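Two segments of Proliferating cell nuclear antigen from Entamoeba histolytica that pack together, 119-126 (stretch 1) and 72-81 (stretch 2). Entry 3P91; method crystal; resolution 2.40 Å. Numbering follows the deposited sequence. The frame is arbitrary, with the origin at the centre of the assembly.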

# COMPACT_ATOMS: atom_id res chain seq x y z
N GLY A 119 10.11 27.69 -6.55
CA GLY A 119 11.45 28.03 -6.97
C GLY A 119 12.35 26.85 -6.65
O GLY A 119 12.60 26.56 -5.48
N LEU A 120 12.79 26.14 -7.68
CA LEU A 120 13.74 25.05 -7.49
C LEU A 120 15.17 25.54 -7.65
O LEU A 120 15.53 26.08 -8.69
CB LEU A 120 13.48 23.93 -8.49
CG LEU A 120 14.63 22.93 -8.60
CD1 LEU A 120 14.89 22.26 -7.24
CD2 LEU A 120 14.34 21.89 -9.67
N ASN A 121 15.99 25.36 -6.63
CA ASN A 121 17.39 25.74 -6.70
C ASN A 121 18.10 24.86 -7.70
O ASN A 121 18.02 23.64 -7.63
CB ASN A 121 18.07 25.59 -5.34
CG ASN A 121 17.41 26.44 -4.28
OD1 ASN A 121 17.02 27.58 -4.52
ND2 ASN A 121 17.28 25.88 -3.08
N LEU A 122 18.80 25.47 -8.65
CA LEU A 122 19.56 24.71 -9.62
C LEU A 122 20.90 24.30 -9.03
O LEU A 122 21.35 24.84 -8.02
CB LEU A 122 19.78 25.52 -10.90
CG LEU A 122 18.49 25.90 -11.61
CD1 LEU A 122 18.76 26.74 -12.83
CD2 LEU A 122 17.75 24.65 -11.97
N VAL A 123 21.53 23.33 -9.68
CA VAL A 123 22.78 22.78 -9.21
C VAL A 123 23.88 22.98 -10.25
O VAL A 123 23.61 23.26 -11.43
CB VAL A 123 22.62 21.28 -8.93
CG1 VAL A 123 23.81 20.75 -8.15
CG2 VAL A 123 21.33 21.03 -8.16
N ASP A 124 25.12 22.85 -9.81
CA ASP A 124 26.26 22.84 -10.71
C ASP A 124 26.63 21.41 -11.04
O ASP A 124 27.06 20.65 -10.17
CB ASP A 124 27.45 23.56 -10.10
CG ASP A 124 27.51 25.01 -10.49
OD1 ASP A 124 26.99 25.34 -11.58
OD2 ASP A 124 28.07 25.82 -9.71
N ILE A 125 26.47 21.05 -12.30
CA ILE A 125 26.80 19.72 -12.75
C ILE A 125 27.97 19.78 -13.71
O ILE A 125 27.86 20.31 -14.81
CB ILE A 125 25.60 19.04 -13.39
CG1 ILE A 125 24.45 19.01 -12.38
CG2 ILE A 125 25.96 17.65 -13.85
CD1 ILE A 125 23.24 18.26 -12.86
N GLU A 126 29.12 19.28 -13.26
CA GLU A 126 30.31 19.27 -14.08
C GLU A 126 30.42 17.91 -14.75
O GLU A 126 30.88 16.95 -14.14
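Stretch 2 72-81: TLGINLTHLS

Stretch 2 lies on stretch 1 as a strand-to-helix segment, joined to it by one backbone hydrogen bond, a bridging water and a run of aliphatic contacts. Residues 72-76 are extended and 77-81 helical; stretch 1 is a strand through Asn121 and continues as an extended loop. The strand of stretch 2 crosses stretch 1 steeply, and the contacts fall in reverse order: Ile125 and Val123 meet Gly74, while Leu120 reaches the helix.

The closest backbone approach is at Gly74, whose CA lies 4.7 Å from Val123 CA. Val123 N donates to Gly74 O at 2.7 Å, and Gly74 CA returns a CA-H...O contact to Val123 O at 3.3 Å. Glycine permits this closeness, since an ideal CB here would fall 2.0 Å from Val123 O. Ile125 CD1 instead covers the bare backbone, 3.8 Å from Gly74 CA.

Nearer the helix, water 1 bridges the two backbones, accepting from Asn76 N (2.8 Å) and donating to Asn121 O (3.2 Å). Leu122 packs its CD1 3.9 Å from Leu73 CD2 and its CD2 4.2 Å from Ile75 CG1.

Asn76 caps the helix, its OD1 accepting from His79 N at 3.0 Å and, weakly, from Thr78 N at 2.8 Å. On the first turn, His79 CB sits 4.0 Å from Leu120 CD1, and Leu80 CB 4.3 Å from Leu120 CD2.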

# COMPACT_ATOMS: atom_id res chain seq x y z
N THR A 72 21.75 25.65 -20.09
CA THR A 72 21.80 24.32 -19.49
C THR A 72 21.43 24.42 -18.02
O THR A 72 22.07 25.13 -17.26
CB THR A 72 23.19 23.66 -19.65
OG1 THR A 72 23.41 22.76 -18.56
CG2 THR A 72 24.27 24.70 -19.65
N LEU A 73 20.38 23.71 -17.63
CA LEU A 73 19.92 23.72 -16.24
C LEU A 73 20.38 22.48 -15.48
O LEU A 73 20.01 21.36 -15.82
CB LEU A 73 18.39 23.80 -16.19
CG LEU A 73 17.70 24.83 -17.07
CD1 LEU A 73 16.24 24.49 -17.18
CD2 LEU A 73 17.88 26.23 -16.55
N GLY A 74 21.19 22.70 -14.45
CA GLY A 74 21.67 21.62 -13.60
C GLY A 74 20.61 21.20 -12.60
O GLY A 74 20.33 21.91 -11.64
N ILE A 75 20.03 20.03 -12.82
CA ILE A 75 18.85 19.61 -12.08
C ILE A 75 19.01 18.34 -11.24
O ILE A 75 19.35 17.28 -11.76
CB ILE A 75 17.66 19.43 -13.04
CG1 ILE A 75 17.07 20.80 -13.40
CG2 ILE A 75 16.61 18.55 -12.41
CD1 ILE A 75 16.01 20.74 -14.45
N ASN A 76 18.75 18.47 -9.94
CA ASN A 76 18.64 17.32 -9.05
C ASN A 76 17.26 16.71 -9.19
O ASN A 76 16.26 17.30 -8.77
CB ASN A 76 18.89 17.72 -7.59
CG ASN A 76 18.77 16.55 -6.62
OD1 ASN A 76 17.80 15.79 -6.67
ND2 ASN A 76 19.75 16.40 -5.75
N LEU A 77 17.20 15.53 -9.80
CA LEU A 77 15.94 14.90 -10.17
C LEU A 77 15.13 14.45 -8.96
O LEU A 77 13.90 14.37 -9.03
CB LEU A 77 16.19 13.74 -11.13
CG LEU A 77 16.67 14.25 -12.50
CD1 LEU A 77 17.56 13.25 -13.18
CD2 LEU A 77 15.50 14.63 -13.38
N THR A 78 15.80 14.18 -7.85
CA THR A 78 15.10 13.85 -6.62
C THR A 78 14.26 15.05 -6.18
O THR A 78 13.11 14.91 -5.77
CB THR A 78 16.07 13.41 -5.50
OG1 THR A 78 16.58 12.11 -5.80
CG2 THR A 78 15.36 13.35 -4.17
N HIS A 79 14.83 16.25 -6.30
CA HIS A 79 14.13 17.45 -5.89
C HIS A 79 13.01 17.84 -6.85
O HIS A 79 11.98 18.35 -6.42
CB HIS A 79 15.10 18.60 -5.69
CG HIS A 79 16.10 18.34 -4.62
ND1 HIS A 79 17.19 19.15 -4.39
CD2 HIS A 79 16.19 17.33 -3.72
CE1 HIS A 79 17.89 18.66 -3.39
NE2 HIS A 79 17.31 17.56 -2.96
N LEU A 80 13.22 17.59 -8.13
CA LEU A 80 12.22 17.92 -9.14
C LEU A 80 11.00 17.00 -9.07
O LEU A 80 9.87 17.43 -9.26
CB LEU A 80 12.83 17.91 -10.54
CG LEU A 80 11.89 18.19 -11.72
CD1 LEU A 80 11.18 19.51 -11.54
CD2 LEU A 80 12.67 18.18 -13.01
N SER A 81 11.23 15.72 -8.80
CA SER A 81 10.11 14.78 -8.75
C SER A 81 9.23 15.08 -7.55
O SER A 81 8.00 15.06 -7.65
CB SER A 81 10.60 13.33 -8.75
OG SER A 81 10.81 12.86 -7.43
O HOH W 1 17.58 20.94 -9.23